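PDB 1E9R: conjugal transfer protein TRWB from Escherichia coli, which probably acts as a ring-shaped, nucleotide-driven coupling protein that passes DNA to the secretion machinery during bacterial conjugation. Local coordinates for residues Val135-Gly138 with Ala143-Trp146; Ser195-Ser200 with Ser204-Ser209; Gln128-Ser133 with Ser230-Leu235; Asn106-Arg111 with Leu218-Thr223; Pro401-Tyr406 with Leu420-Phe425. All coordinates share one frame; numbering follows the deposited sequence.

Contacts 1 to 4 gather around the helices that lie in the chain between strands 103-105 and 243-247 of the nucleotide-binding sheet, and contact 5 stands apart beside the presumed P-loop. Contacts 1 and 2 have centres about 17 Å apart and meet where Trp-146 packs on Ser-209. Contact 1 also touches contact 3 through Arg-137 and Leu-132, with about 18 Å between centres. Contacts 3 and 4 alternate along the chain, their centres about 17 Å apart. Contact 5 is about 34 Å from contact 4 and 55 Å from contact 2, centre to centre, and lies across the chain's centre from contact 2; both reach a neighbouring subunit.

Contact 1 (Val135-Gly138 with Ala143-Trp146); sequences VPRG and AEEW
Gly-138 lies against the first turns of helix 141-163 while its neighbour Arg-137 reaches over to Glu-144, and the two halves of the contact differ in tightness. The close half is backbone on backbone: the CA atoms of Gly-138 and Glu-144 are 3.7 Å apart, and Gly-138 CA sits 3.9 Å from Ala-143 C. A beta carbon at Gly-138 would point straight into the helix backbone, which explains why a glycine suits this place; the small methyl of Ala-143 packs beside it. Here too is the straighter of the two bonds, from Gly-138 N to Glu-144 OE1 at 2.7 Å with an N-H...O angle of 160°, using the anti lone pair of that oxygen.

The looser half is partly open to solvent. Arg-137 NH1 forms a salt bridge with Glu-144 OE2 at 3.0 Å, the oxygen lying in the guanidinium plane although the nitrogen comes in from above the carboxylate plane. Guanidinium and carboxylate are accordingly turned 66° against each other. The glutamate gets there because its chain bends at chi2 (53°), folding the carboxylate back towards the loop.

Beyond the segments, Arg-151 adds a second salt bridge to Glu-144 OE2, and Thr-140 OG1 bonds to Ala-143 N, close to where the helix begins. One carboxylate is thus divided: OE1 ties down a loop amide and OE2 answers two arginines, an environment likely to keep the glutamate ionised and its rotation fixed.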
# COMPACT_ATOMS: atom_id res chain seq x y z
N VAL B 135 -29.08 -2.12 -6.37
CA VAL B 135 -27.73 -1.72 -6.74
C VAL B 135 -26.81 -1.82 -5.51
O VAL B 135 -26.58 -0.83 -4.80
CB VAL B 135 -27.72 -0.27 -7.28
CG1 VAL B 135 -26.34 0.10 -7.78
CG2 VAL B 135 -28.76 -0.12 -8.38
N PRO B 136 -26.27 -3.02 -5.24
CA PRO B 136 -25.39 -3.15 -4.07
C PRO B 136 -24.17 -2.23 -4.10
O PRO B 136 -23.86 -1.59 -5.12
CB PRO B 136 -25.03 -4.64 -4.07
CG PRO B 136 -25.22 -5.07 -5.48
CD PRO B 136 -26.44 -4.31 -5.92
N ARG B 137 -23.48 -2.16 -2.96
CA ARG B 137 -22.32 -1.30 -2.81
C ARG B 137 -21.22 -1.64 -3.79
O ARG B 137 -20.98 -2.81 -4.11
CB ARG B 137 -21.77 -1.41 -1.39
CG ARG B 137 -22.72 -0.95 -0.33
CD ARG B 137 -23.03 0.52 -0.46
NE ARG B 137 -23.86 0.96 0.65
CZ ARG B 137 -24.37 2.18 0.77
NH1 ARG B 137 -24.14 3.10 -0.15
NH2 ARG B 137 -25.13 2.47 1.82
N GLY B 138 -20.54 -0.61 -4.28
CA GLY B 138 -19.47 -0.84 -5.22
C GLY B 138 -18.27 -1.50 -4.57
O GLY B 138 -17.96 -1.25 -3.40
N ALA B 143 -16.23 2.62 -7.86
CA ALA B 143 -17.37 1.82 -8.29
C ALA B 143 -18.59 2.21 -7.50
O ALA B 143 -19.69 2.26 -8.03
CB ALA B 143 -17.08 0.34 -8.12
N GLU B 144 -18.41 2.49 -6.21
CA GLU B 144 -19.53 2.89 -5.39
C GLU B 144 -20.04 4.28 -5.81
O GLU B 144 -21.22 4.58 -5.66
CB GLU B 144 -19.14 2.89 -3.91
CG GLU B 144 -20.19 3.49 -2.96
CD GLU B 144 -21.58 2.88 -3.09
OE1 GLU B 144 -21.71 1.75 -3.63
OE2 GLU B 144 -22.54 3.53 -2.64
N GLU B 145 -19.14 5.12 -6.32
CA GLU B 145 -19.55 6.45 -6.76
C GLU B 145 -20.53 6.25 -7.92
O GLU B 145 -21.60 6.87 -7.95
CB GLU B 145 -18.34 7.26 -7.23
CG GLU B 145 -18.68 8.69 -7.66
CD GLU B 145 -17.61 9.34 -8.55
OE1 GLU B 145 -16.54 8.70 -8.76
OE2 GLU B 145 -17.82 10.49 -9.03
N TRP B 146 -20.19 5.36 -8.85
CA TRP B 146 -21.06 5.10 -9.99
C TRP B 146 -22.39 4.52 -9.55
O TRP B 146 -23.45 4.95 -10.02
CB TRP B 146 -20.41 4.13 -10.96
CG TRP B 146 -19.09 4.56 -11.44
CD1 TRP B 146 -18.62 5.83 -11.56
CD2 TRP B 146 -18.03 3.70 -11.89
NE1 TRP B 146 -17.35 5.83 -12.06
CE2 TRP B 146 -16.96 4.54 -12.27
CE3 TRP B 146 -17.90 2.31 -12.01
CZ2 TRP B 146 -15.76 4.02 -12.76
CZ3 TRP B 146 -16.70 1.80 -12.50
CH2 TRP B 146 -15.65 2.66 -12.87

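Contact 2 (Ser195-Ser200 with Ser204-Ser209); sequences SLFAGS and SKALTS
Phe-197 lays its ring against the helix backbone at Ala-206 and Leu-207. Its CD1 is 3.5 Å from Leu-207 N, so part of the ring packs on the peptide itself. Leu-207 brings CD2 over one face, towards the rim, and its CG meets Phe-197 CB at 3.7 Å, the two side chains crossing at about a right angle. At the ring edge, in its plane, stands the methyl of Ala-206, 4.0 Å from Phe-197 CE1; the small methyl lets the ring come this close to the helix. A chi1 of -75° sets the ring beside the backbone N and turns it to the helix. With an alanine here in place of the ring, Leu-207 and Ala-206 would probably lose their aromatic partner and a gap would be likely to open between loop and helix.

Further out, the helix start holds the loop. Ser-200 is the N-cap: its OG bonds to Ala-203 N and also to Thr-208 OG1 of a neighbouring subunit, while its carbonyl O accepts from Ser-204 N at 3.1 Å. Ahead of it, a type I turn from Ser-195 to Ala-198 shapes the loop, and Arg-185 of helix 181-188 bonds to Phe-197 O. The loop so touches both helix 181-188 and helix 201-217, with Leu-152 of helix 141-163 touching Phe-197.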
# COMPACT_ATOMS: atom_id res chain seq x y z
N SER B 195 -31.88 18.26 -13.05
CA SER B 195 -30.66 19.02 -13.24
C SER B 195 -29.36 18.38 -12.77
O SER B 195 -28.29 18.84 -13.16
CB SER B 195 -30.82 20.40 -12.59
OG SER B 195 -31.95 21.07 -13.11
N LEU B 196 -29.43 17.36 -11.92
CA LEU B 196 -28.20 16.72 -11.43
C LEU B 196 -27.43 16.03 -12.54
O LEU B 196 -26.21 15.98 -12.51
CB LEU B 196 -28.50 15.72 -10.32
CG LEU B 196 -28.74 16.36 -8.95
CD1 LEU B 196 -29.15 15.32 -7.92
CD2 LEU B 196 -27.48 17.08 -8.51
N PHE B 197 -28.15 15.51 -13.54
CA PHE B 197 -27.50 14.83 -14.65
C PHE B 197 -27.33 15.69 -15.91
O PHE B 197 -27.17 15.16 -17.01
CB PHE B 197 -28.27 13.56 -15.01
CG PHE B 197 -28.09 12.43 -14.04
CD1 PHE B 197 -26.81 12.06 -13.62
CD2 PHE B 197 -29.18 11.75 -13.52
CE1 PHE B 197 -26.62 11.02 -12.71
CE2 PHE B 197 -29.01 10.71 -12.60
CZ PHE B 197 -27.71 10.34 -12.20
N ALA B 198 -27.36 17.01 -15.75
CA ALA B 198 -27.22 17.90 -16.90
C ALA B 198 -26.44 19.17 -16.58
O ALA B 198 -26.31 19.56 -15.41
CB ALA B 198 -28.60 18.26 -17.43
N GLY B 199 -25.90 19.80 -17.62
CA GLY B 199 -25.17 21.04 -17.42
C GLY B 199 -23.67 21.06 -17.61
O GLY B 199 -23.09 22.13 -17.79
N SER B 200 -23.02 19.91 -17.56
CA SER B 200 -21.57 19.87 -17.76
C SER B 200 -21.17 18.49 -18.20
O SER B 200 -21.98 17.56 -18.17
CB SER B 200 -20.84 20.22 -16.46
OG SER B 200 -21.06 19.23 -15.48
N SER B 204 -22.86 14.71 -17.41
CA SER B 204 -23.14 13.75 -18.49
C SER B 204 -22.43 12.45 -18.21
O SER B 204 -22.97 11.37 -18.46
CB SER B 204 -22.66 14.29 -19.84
OG SER B 204 -23.49 15.34 -20.30
N LYS B 205 -21.21 12.56 -17.71
CA LYS B 205 -20.40 11.40 -17.38
C LYS B 205 -21.09 10.63 -16.27
O LYS B 205 -21.15 9.39 -16.28
CB LYS B 205 -19.03 11.86 -16.93
CG LYS B 205 -18.19 10.74 -16.38
CD LYS B 205 -16.81 11.22 -16.03
CE LYS B 205 -16.01 10.08 -15.39
NZ LYS B 205 -14.64 10.51 -15.00
N ALA B 206 -21.61 11.37 -15.29
CA ALA B 206 -22.32 10.77 -14.18
C ALA B 206 -23.53 9.98 -14.69
O ALA B 206 -23.74 8.84 -14.29
CB ALA B 206 -22.76 11.85 -13.21
N LEU B 207 -24.31 10.59 -15.59
CA LEU B 207 -25.48 9.92 -16.16
C LEU B 207 -25.05 8.64 -16.87
O LEU B 207 -25.64 7.58 -16.67
CB LEU B 207 -26.20 10.82 -17.17
CG LEU B 207 -27.73 10.72 -17.31
CD1 LEU B 207 -28.14 11.12 -18.72
CD2 LEU B 207 -28.19 9.31 -17.03
N THR B 208 -24.02 8.76 -17.71
CA THR B 208 -23.49 7.62 -18.45
C THR B 208 -23.13 6.50 -17.49
O THR B 208 -23.42 5.33 -17.76
CB THR B 208 -22.22 7.98 -19.25
OG1 THR B 208 -22.58 8.80 -20.37
CG2 THR B 208 -21.55 6.74 -19.76
N SER B 209 -22.48 6.86 -16.38
CA SER B 209 -22.08 5.88 -15.38
C SER B 209 -23.28 5.16 -14.78
O SER B 209 -23.27 3.94 -14.61
CB SER B 209 -21.27 6.55 -14.28
OG SER B 209 -20.00 6.89 -14.78

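Contact 3 (Gln128-Ser133 with Ser230-Leu235); sequences QRYALS and SIRSWL
A buried meeting of polar side chains joins helix 126-134 to helix 231-236 within the helical insertion: Arg-232 spans the distance between the two helices to touch Arg-129 and Tyr-130. The helices themselves stay apart, the nearest CA atoms, those of Tyr-130 and Arg-232, being 11.4 Å from each other. Only long side chains could bridge this, and long arginines and a tyrosine occupy the three positions.

The Tyr-130 hydroxyl is the hub. Tyr-130 OH is 3.2 Å from Arg-232 CD and lies over one face of the Arg-232 guanidinium, where Arg-129 NH1 also stands. It sits besides over the centre of the guanidinium of Arg-129, its neighbour in the helix, at a height of 3.6 Å. The two guanidinium planes are 74° apart, and Arg-232 NH2 approaches the edge of the Arg-129 group, 3.4 Å from Arg-129 NH1. Arg-129 is stretched from CG to NE, whereas Arg-232 bends at chi3 (71°), which turns a face of its guanidinium to the Tyr-130 hydroxyl. No hydrogen bond spans the two segments.

The polar ends are held from outside. Asp-126 makes salt bridges with both Arg-129 NH1 and Arg-232 NH1, the latter also bonding to Glu-120 O, while Arg-129 NH2 bonds to Thr-268 O. Tyr-130 OH bonds to Ser-269 OG of helix 252-269.

With Asp-126 between them, the two arginines form a cluster round a shared anion, and their charges would probably be offset by that carboxylate and by the electron-rich phenol oxygen lying over both cations.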
# COMPACT_ATOMS: atom_id res chain seq x y z
N GLN B 128 -34.99 4.89 -1.73
CA GLN B 128 -33.53 4.80 -1.59
C GLN B 128 -33.17 3.50 -0.87
O GLN B 128 -32.19 2.82 -1.18
CB GLN B 128 -32.98 6.00 -0.80
CG GLN B 128 -31.50 5.84 -0.40
CD GLN B 128 -30.53 5.51 -1.58
OE1 GLN B 128 -30.94 5.30 -2.74
NE2 GLN B 128 -29.23 5.45 -1.26
N ARG B 129 -34.00 3.16 0.10
CA ARG B 129 -33.83 1.97 0.89
C ARG B 129 -33.69 0.71 0.02
O ARG B 129 -32.79 -0.10 0.23
CB ARG B 129 -35.05 1.85 1.81
CG ARG B 129 -34.92 0.89 2.92
CD ARG B 129 -36.13 0.98 3.81
NE ARG B 129 -36.13 -0.10 4.78
CZ ARG B 129 -37.20 -0.51 5.45
NH1 ARG B 129 -38.38 0.08 5.25
NH2 ARG B 129 -37.10 -1.52 6.30
N TYR B 130 -34.56 0.56 -0.96
CA TYR B 130 -34.50 -0.62 -1.82
C TYR B 130 -33.68 -0.43 -3.08
O TYR B 130 -33.38 -1.39 -3.79
CB TYR B 130 -35.92 -1.14 -2.13
CG TYR B 130 -36.63 -1.61 -0.88
CD1 TYR B 130 -36.24 -2.79 -0.25
CD2 TYR B 130 -37.60 -0.83 -0.26
CE1 TYR B 130 -36.79 -3.17 0.98
CE2 TYR B 130 -38.15 -1.20 0.98
CZ TYR B 130 -37.73 -2.37 1.59
OH TYR B 130 -38.24 -2.73 2.82
N ALA B 131 -33.29 0.81 -3.35
CA ALA B 131 -32.43 1.09 -4.49
C ALA B 131 -31.06 0.51 -4.08
O ALA B 131 -30.31 -0.03 -4.89
CB ALA B 131 -32.33 2.59 -4.71
N LEU B 132 -30.78 0.62 -2.78
CA LEU B 132 -29.56 0.11 -2.17
C LEU B 132 -29.51 -1.41 -2.27
O LEU B 132 -28.44 -2.01 -2.19
CB LEU B 132 -29.53 0.52 -0.69
CG LEU B 132 -28.45 1.42 -0.09
CD1 LEU B 132 -27.68 2.15 -1.14
CD2 LEU B 132 -29.11 2.39 0.86
N SER B 133 -30.67 -2.05 -2.43
CA SER B 133 -30.77 -3.51 -2.54
C SER B 133 -30.57 -3.96 -3.98
O SER B 133 -29.92 -4.96 -4.25
CB SER B 133 -32.13 -4.01 -2.06
OG SER B 133 -32.34 -3.70 -0.69
N SER B 230 -44.83 -9.62 -2.00
CA SER B 230 -44.01 -8.66 -1.25
C SER B 230 -43.28 -9.37 -0.13
O SER B 230 -43.90 -9.96 0.75
CB SER B 230 -44.87 -7.55 -0.66
OG SER B 230 -44.12 -6.75 0.24
N ILE B 231 -41.95 -9.31 -0.15
CA ILE B 231 -41.15 -9.94 0.88
C ILE B 231 -41.48 -9.31 2.24
O ILE B 231 -41.51 -10.00 3.25
CB ILE B 231 -39.64 -9.78 0.59
CG1 ILE B 231 -39.28 -10.56 -0.67
CG2 ILE B 231 -38.83 -10.28 1.78
CD1 ILE B 231 -37.86 -10.34 -1.15
N ARG B 232 -41.76 -8.01 2.25
CA ARG B 232 -42.10 -7.30 3.49
C ARG B 232 -43.39 -7.86 4.08
O ARG B 232 -43.46 -8.15 5.28
CB ARG B 232 -42.29 -5.81 3.23
CG ARG B 232 -41.05 -5.12 2.77
CD ARG B 232 -41.26 -3.62 2.66
NE ARG B 232 -41.39 -2.98 3.96
CZ ARG B 232 -41.45 -1.66 4.12
NH1 ARG B 232 -41.39 -0.87 3.06
NH2 ARG B 232 -41.56 -1.14 5.33
N SER B 233 -44.40 -7.98 3.23
CA SER B 233 -45.70 -8.50 3.65
C SER B 233 -45.55 -9.96 4.08
O SER B 233 -46.16 -10.39 5.05
CB SER B 233 -46.70 -8.40 2.50
OG SER B 233 -46.90 -7.05 2.13
N TRP B 234 -44.72 -10.71 3.36
CA TRP B 234 -44.49 -12.10 3.70
C TRP B 234 -43.89 -12.22 5.11
O TRP B 234 -44.30 -13.07 5.90
CB TRP B 234 -43.53 -12.72 2.68
CG TRP B 234 -43.15 -14.13 3.01
CD1 TRP B 234 -43.91 -15.24 2.85
CD2 TRP B 234 -41.92 -14.56 3.61
NE1 TRP B 234 -43.24 -16.35 3.30
CE2 TRP B 234 -42.01 -15.97 3.77
CE3 TRP B 234 -40.75 -13.91 4.02
CZ2 TRP B 234 -40.98 -16.73 4.33
CZ3 TRP B 234 -39.71 -14.67 4.58
CH2 TRP B 234 -39.84 -16.07 4.73
N LEU B 235 -42.92 -11.37 5.42
CA LEU B 235 -42.28 -11.42 6.73
C LEU B 235 -43.29 -11.18 7.83
O LEU B 235 -43.24 -11.80 8.89
CB LEU B 235 -41.17 -10.38 6.82
CG LEU B 235 -39.89 -10.70 6.04
CD1 LEU B 235 -38.94 -9.52 6.09
CD2 LEU B 235 -39.24 -11.93 6.62

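Contact 4 (Asn106-Arg111 with Leu218-Thr223); sequences NPYDQR and LPEHVT
The loop after edge strand 103-105 makes a type I beta turn from Asn-106 to Asp-109, closed by Asp-109 N to Asn-106 O at 3.1 Å, and from it Tyr-108 extends to Glu-220 on the short helix 219-223. An Asx turn reinforces the bend, Asn-106 OD1 accepting from Tyr-108 N at 3.0 Å, so the tyrosine is anchored at its own amide. Pro-107 suits the second position of the turn, its ring fixing phi, and it lies towards the helix without close touch.

The bridge itself is one strong bond at a partly exposed surface. Tyr-108 OH donates to Glu-220 OE1 at 2.8 Å, meeting the syn lone pair on the side of the other oxygen. OE1 comes in at the ring edge, near its plane, with the ring and carboxylate planes 32° apart. Glu-220 reaches there by bending at chi2 (-52°), which brings OE1 to the phenol hydroxyl, the two side chains crossing at about a right angle. The phenol is a fitting partner because its length carries a hydroxyl clear of the loop; Thr-223 OG1 is a looser neighbour, 4.1 Å from Tyr-108 OH.

A second Asx turn follows in the loop: Asp-109 OD1 accepts from Arg-111 N. Val-433 N bonds to Asp-109 OD2, and Pro-430 O accepts from Arg-111 NH1, so the chain's C-terminal part covers this end. Arg-111 grips the same aspartate side-on, NE to OD1 at 2.9 Å and NH2 to OD2 at 2.9 Å, both oxygens within 5° of the guanidinium plane.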
# COMPACT_ATOMS: atom_id res chain seq x y z
N ASN B 106 -37.19 -17.66 -7.83
CA ASN B 106 -36.25 -18.13 -8.83
C ASN B 106 -36.92 -17.76 -10.14
O ASN B 106 -37.92 -18.37 -10.51
CB ASN B 106 -36.10 -19.65 -8.74
CG ASN B 106 -35.14 -20.20 -9.76
OD1 ASN B 106 -34.97 -19.64 -10.84
ND2 ASN B 106 -34.52 -21.33 -9.43
N PRO B 107 -36.39 -16.75 -10.86
CA PRO B 107 -36.97 -16.31 -12.13
C PRO B 107 -37.25 -17.38 -13.19
O PRO B 107 -38.11 -17.19 -14.05
CB PRO B 107 -35.98 -15.24 -12.61
CG PRO B 107 -34.70 -15.63 -11.99
CD PRO B 107 -35.11 -16.05 -10.60
N TYR B 108 -36.55 -18.51 -13.11
CA TYR B 108 -36.71 -19.58 -14.09
C TYR B 108 -37.42 -20.84 -13.58
O TYR B 108 -37.39 -21.90 -14.23
CB TYR B 108 -35.34 -19.94 -14.67
CG TYR B 108 -34.62 -18.75 -15.28
CD1 TYR B 108 -33.92 -17.83 -14.48
CD2 TYR B 108 -34.63 -18.53 -16.66
CE1 TYR B 108 -33.25 -16.73 -15.05
CE2 TYR B 108 -33.97 -17.43 -17.23
CZ TYR B 108 -33.29 -16.54 -16.42
OH TYR B 108 -32.66 -15.46 -17.00
N ASP B 109 -38.08 -20.74 -12.44
CA ASP B 109 -38.80 -21.87 -11.89
C ASP B 109 -40.29 -21.56 -12.01
O ASP B 109 -40.75 -20.46 -11.69
CB ASP B 109 -38.40 -22.09 -10.42
CG ASP B 109 -38.90 -23.41 -9.88
OD1 ASP B 109 -40.13 -23.57 -9.73
OD2 ASP B 109 -38.07 -24.30 -9.60
N GLN B 110 -41.02 -22.55 -12.51
CA GLN B 110 -42.46 -22.47 -12.72
C GLN B 110 -43.20 -22.03 -11.46
O GLN B 110 -44.20 -21.30 -11.52
CB GLN B 110 -42.95 -23.85 -13.16
CG GLN B 110 -44.41 -23.95 -13.54
CD GLN B 110 -44.73 -23.19 -14.81
OE1 GLN B 110 -45.02 -21.99 -14.77
NE2 GLN B 110 -44.65 -23.88 -15.94
N ARG B 111 -42.70 -22.49 -10.32
CA ARG B 111 -43.30 -22.22 -9.02
C ARG B 111 -42.99 -20.87 -8.37
O ARG B 111 -43.60 -20.51 -7.37
CB ARG B 111 -42.91 -23.35 -8.05
CG ARG B 111 -43.29 -24.75 -8.52
CD ARG B 111 -42.51 -25.80 -7.74
NE ARG B 111 -41.09 -25.75 -8.05
CZ ARG B 111 -40.18 -26.58 -7.53
NH1 ARG B 111 -40.54 -27.52 -6.68
NH2 ARG B 111 -38.91 -26.48 -7.90
N LEU B 218 -30.13 -4.40 -13.50
CA LEU B 218 -31.53 -4.64 -13.83
C LEU B 218 -31.97 -5.83 -14.68
O LEU B 218 -33.05 -6.38 -14.43
CB LEU B 218 -32.11 -3.37 -14.44
CG LEU B 218 -32.15 -2.18 -13.48
CD1 LEU B 218 -32.75 -0.96 -14.17
CD2 LEU B 218 -32.96 -2.56 -12.26
N PRO B 219 -31.18 -6.25 -15.67
CA PRO B 219 -31.57 -7.39 -16.52
C PRO B 219 -32.49 -8.48 -15.91
O PRO B 219 -33.65 -8.60 -16.30
CB PRO B 219 -30.23 -7.93 -17.00
CG PRO B 219 -29.44 -6.65 -17.20
CD PRO B 219 -29.78 -5.85 -15.94
N GLU B 220 -31.97 -9.26 -14.96
CA GLU B 220 -32.76 -10.32 -14.34
C GLU B 220 -34.02 -9.83 -13.62
O GLU B 220 -34.96 -10.59 -13.42
CB GLU B 220 -31.89 -11.11 -13.37
CG GLU B 220 -30.74 -11.84 -14.04
CD GLU B 220 -31.19 -12.71 -15.20
OE1 GLU B 220 -32.21 -13.42 -15.07
OE2 GLU B 220 -30.51 -12.70 -16.26
N HIS B 221 -34.03 -8.57 -13.22
CA HIS B 221 -35.19 -8.00 -12.55
C HIS B 221 -36.29 -7.82 -13.59
O HIS B 221 -37.48 -7.89 -13.28
CB HIS B 221 -34.85 -6.62 -11.96
CG HIS B 221 -33.98 -6.67 -10.75
ND1 HIS B 221 -34.47 -6.60 -9.47
CD2 HIS B 221 -32.63 -6.77 -10.63
CE1 HIS B 221 -33.47 -6.65 -8.61
NE2 HIS B 221 -32.34 -6.76 -9.28
N VAL B 222 -35.86 -7.58 -14.82
CA VAL B 222 -36.79 -7.36 -15.92
C VAL B 222 -37.43 -8.66 -16.36
O VAL B 222 -38.64 -8.72 -16.55
CB VAL B 222 -36.07 -6.71 -17.14
CG1 VAL B 222 -37.07 -6.48 -18.26
CG2 VAL B 222 -35.42 -5.39 -16.74
N THR B 223 -36.61 -9.69 -16.51
CA THR B 223 -37.08 -10.99 -16.94
C THR B 223 -37.77 -11.79 -15.83
O THR B 223 -38.37 -12.83 -16.09
CB THR B 223 -35.91 -11.82 -17.50
OG1 THR B 223 -34.97 -12.10 -16.45
CG2 THR B 223 -35.21 -11.04 -18.61

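Contact 5 (Pro401-Tyr406 with Leu420-Phe425); sequences PDLTAY and LEIKQF
Leu-403 has its CG beside the backbone N (chi1 -73°) and an extended chi2 of 178°, which carries CD1 out to Ile-422 and CD2 across to Leu-420. The setting is a beta hairpin of strands 404-408 and 415-419, at one side of the large mixed sheet; two residues beyond the Ala-405 and Val-418 pair, a single backbone bond continues the pairing. At Leu-403 the backbone turns into left-handed angles (phi 68°), just ahead of the strand.

Around that bend the leucine clasps its partners: Leu-403 CD2 is 3.9 Å from Leu-420 CB, and the two side chains cross at about a right angle. Ile-422, at the centre of an inverse gamma turn, brings its CD1 to 3.3 Å from Leu-403 CD1, unusually short for two methyls, so the packing is tight if the placement is exact. Branched aliphatic residues suit this partly exposed seam. A serine in place of Leu-403 would probably leave the Ile-422 methyl without its partner and uncover one side of Leu-420.

Outward, Leu-420 also packs on Leu-69 of helix 66-79, which follows the presumed P-loop, and Leu-403 bonds through its backbone to Thr-64. Asp-402 makes a salt bridge with Arg-54 of a neighbouring subunit. The two segments are fastened by Leu-420 N to Leu-403 O at 2.7 Å, nearly straight, the N-H arriving from above the carbonyl plane.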
# COMPACT_ATOMS: atom_id res chain seq x y z
N PRO B 401 -9.81 -34.22 9.05
CA PRO B 401 -10.51 -35.07 8.07
C PRO B 401 -11.81 -34.34 7.73
O PRO B 401 -12.30 -33.54 8.52
CB PRO B 401 -10.73 -36.37 8.83
CG PRO B 401 -10.81 -35.94 10.26
CD PRO B 401 -9.71 -34.90 10.36
N ASP B 402 -12.36 -34.60 6.55
CA ASP B 402 -13.59 -33.91 6.19
C ASP B 402 -14.76 -34.34 7.06
O ASP B 402 -14.74 -35.41 7.65
CB ASP B 402 -13.88 -34.10 4.69
CG ASP B 402 -13.09 -33.12 3.81
OD1 ASP B 402 -11.89 -32.89 4.09
OD2 ASP B 402 -13.67 -32.59 2.84
N LEU B 403 -15.77 -33.48 7.15
CA LEU B 403 -16.93 -33.75 7.98
C LEU B 403 -16.55 -33.74 9.45
O LEU B 403 -17.10 -34.46 10.26
CB LEU B 403 -17.56 -35.08 7.61
CG LEU B 403 -18.30 -35.07 6.28
CD1 LEU B 403 -18.85 -36.46 6.00
CD2 LEU B 403 -19.42 -34.04 6.31
N THR B 404 -15.57 -32.91 9.78
CA THR B 404 -15.13 -32.74 11.15
C THR B 404 -15.12 -31.24 11.41
O THR B 404 -14.64 -30.45 10.57
CB THR B 404 -13.73 -33.32 11.37
OG1 THR B 404 -13.71 -34.67 10.91
CG2 THR B 404 -13.37 -33.29 12.84
N ALA B 405 -15.66 -30.83 12.55
CA ALA B 405 -15.73 -29.41 12.87
C ALA B 405 -15.38 -29.04 14.29
O ALA B 405 -15.55 -29.82 15.22
CB ALA B 405 -17.12 -28.89 12.55
N TYR B 406 -14.88 -27.82 14.44
CA TYR B 406 -14.56 -27.27 15.73
C TYR B 406 -15.68 -26.29 16.01
O TYR B 406 -15.84 -25.31 15.29
CB TYR B 406 -13.22 -26.55 15.70
CG TYR B 406 -12.04 -27.48 15.81
CD1 TYR B 406 -11.70 -28.05 17.03
CD2 TYR B 406 -11.26 -27.79 14.69
CE1 TYR B 406 -10.61 -28.91 17.15
CE2 TYR B 406 -10.17 -28.66 14.80
CZ TYR B 406 -9.85 -29.21 16.03
OH TYR B 406 -8.79 -30.07 16.16
N LEU B 420 -19.34 -34.38 11.82
CA LEU B 420 -20.58 -34.06 11.14
C LEU B 420 -21.16 -35.37 10.63
O LEU B 420 -20.43 -36.23 10.12
CB LEU B 420 -20.32 -33.14 9.96
CG LEU B 420 -20.39 -31.64 10.23
CD1 LEU B 420 -20.14 -30.87 8.95
CD2 LEU B 420 -21.77 -31.31 10.80
N GLU B 421 -22.47 -35.51 10.74
CA GLU B 421 -23.15 -36.71 10.29
C GLU B 421 -23.92 -36.41 9.02
O GLU B 421 -24.75 -35.50 9.01
CB GLU B 421 -24.10 -37.17 11.39
CG GLU B 421 -24.76 -35.99 12.11
CD GLU B 421 -25.33 -36.36 13.47
OE1 GLU B 421 -25.38 -37.57 13.79
OE2 GLU B 421 -25.72 -35.43 14.22
N ILE B 422 -23.65 -37.15 7.95
CA ILE B 422 -24.37 -36.91 6.71
C ILE B 422 -25.76 -37.54 6.79
O ILE B 422 -25.99 -38.62 6.25
CB ILE B 422 -23.64 -37.50 5.48
CG1 ILE B 422 -22.21 -36.96 5.40
CG2 ILE B 422 -24.39 -37.13 4.20
CD1 ILE B 422 -21.47 -37.36 4.15
N LYS B 423 -26.68 -36.88 7.48
CA LYS B 423 -28.03 -37.40 7.60
C LYS B 423 -28.67 -37.43 6.22
O LYS B 423 -28.37 -36.59 5.36
CB LYS B 423 -28.87 -36.55 8.55
CG LYS B 423 -30.23 -37.17 8.86
CD LYS B 423 -31.05 -36.34 9.84
CE LYS B 423 -32.29 -37.09 10.31
NZ LYS B 423 -33.21 -37.48 9.20
N GLN B 424 -29.53 -38.41 5.99
CA GLN B 424 -30.19 -38.54 4.70
C GLN B 424 -31.61 -38.00 4.74
O GLN B 424 -32.37 -38.26 5.67
CB GLN B 424 -30.21 -40.01 4.27
CG GLN B 424 -28.82 -40.57 3.99
CD GLN B 424 -28.10 -39.81 2.87
OE1 GLN B 424 -26.90 -39.97 2.68
NE2 GLN B 424 -28.85 -39.00 2.12
N PHE B 425 -31.96 -37.22 3.72
CA PHE B 425 -33.29 -36.66 3.62
C PHE B 425 -33.88 -37.05 2.27
O PHE B 425 -33.20 -36.97 1.24
CB PHE B 425 -33.25 -35.13 3.74
CG PHE B 425 -32.66 -34.63 5.03
CD1 PHE B 425 -31.28 -34.48 5.16
CD2 PHE B 425 -33.47 -34.33 6.12
CE1 PHE B 425 -30.72 -34.03 6.36
CE2 PHE B 425 -32.92 -33.89 7.32
CZ PHE B 425 -31.55 -33.73 7.44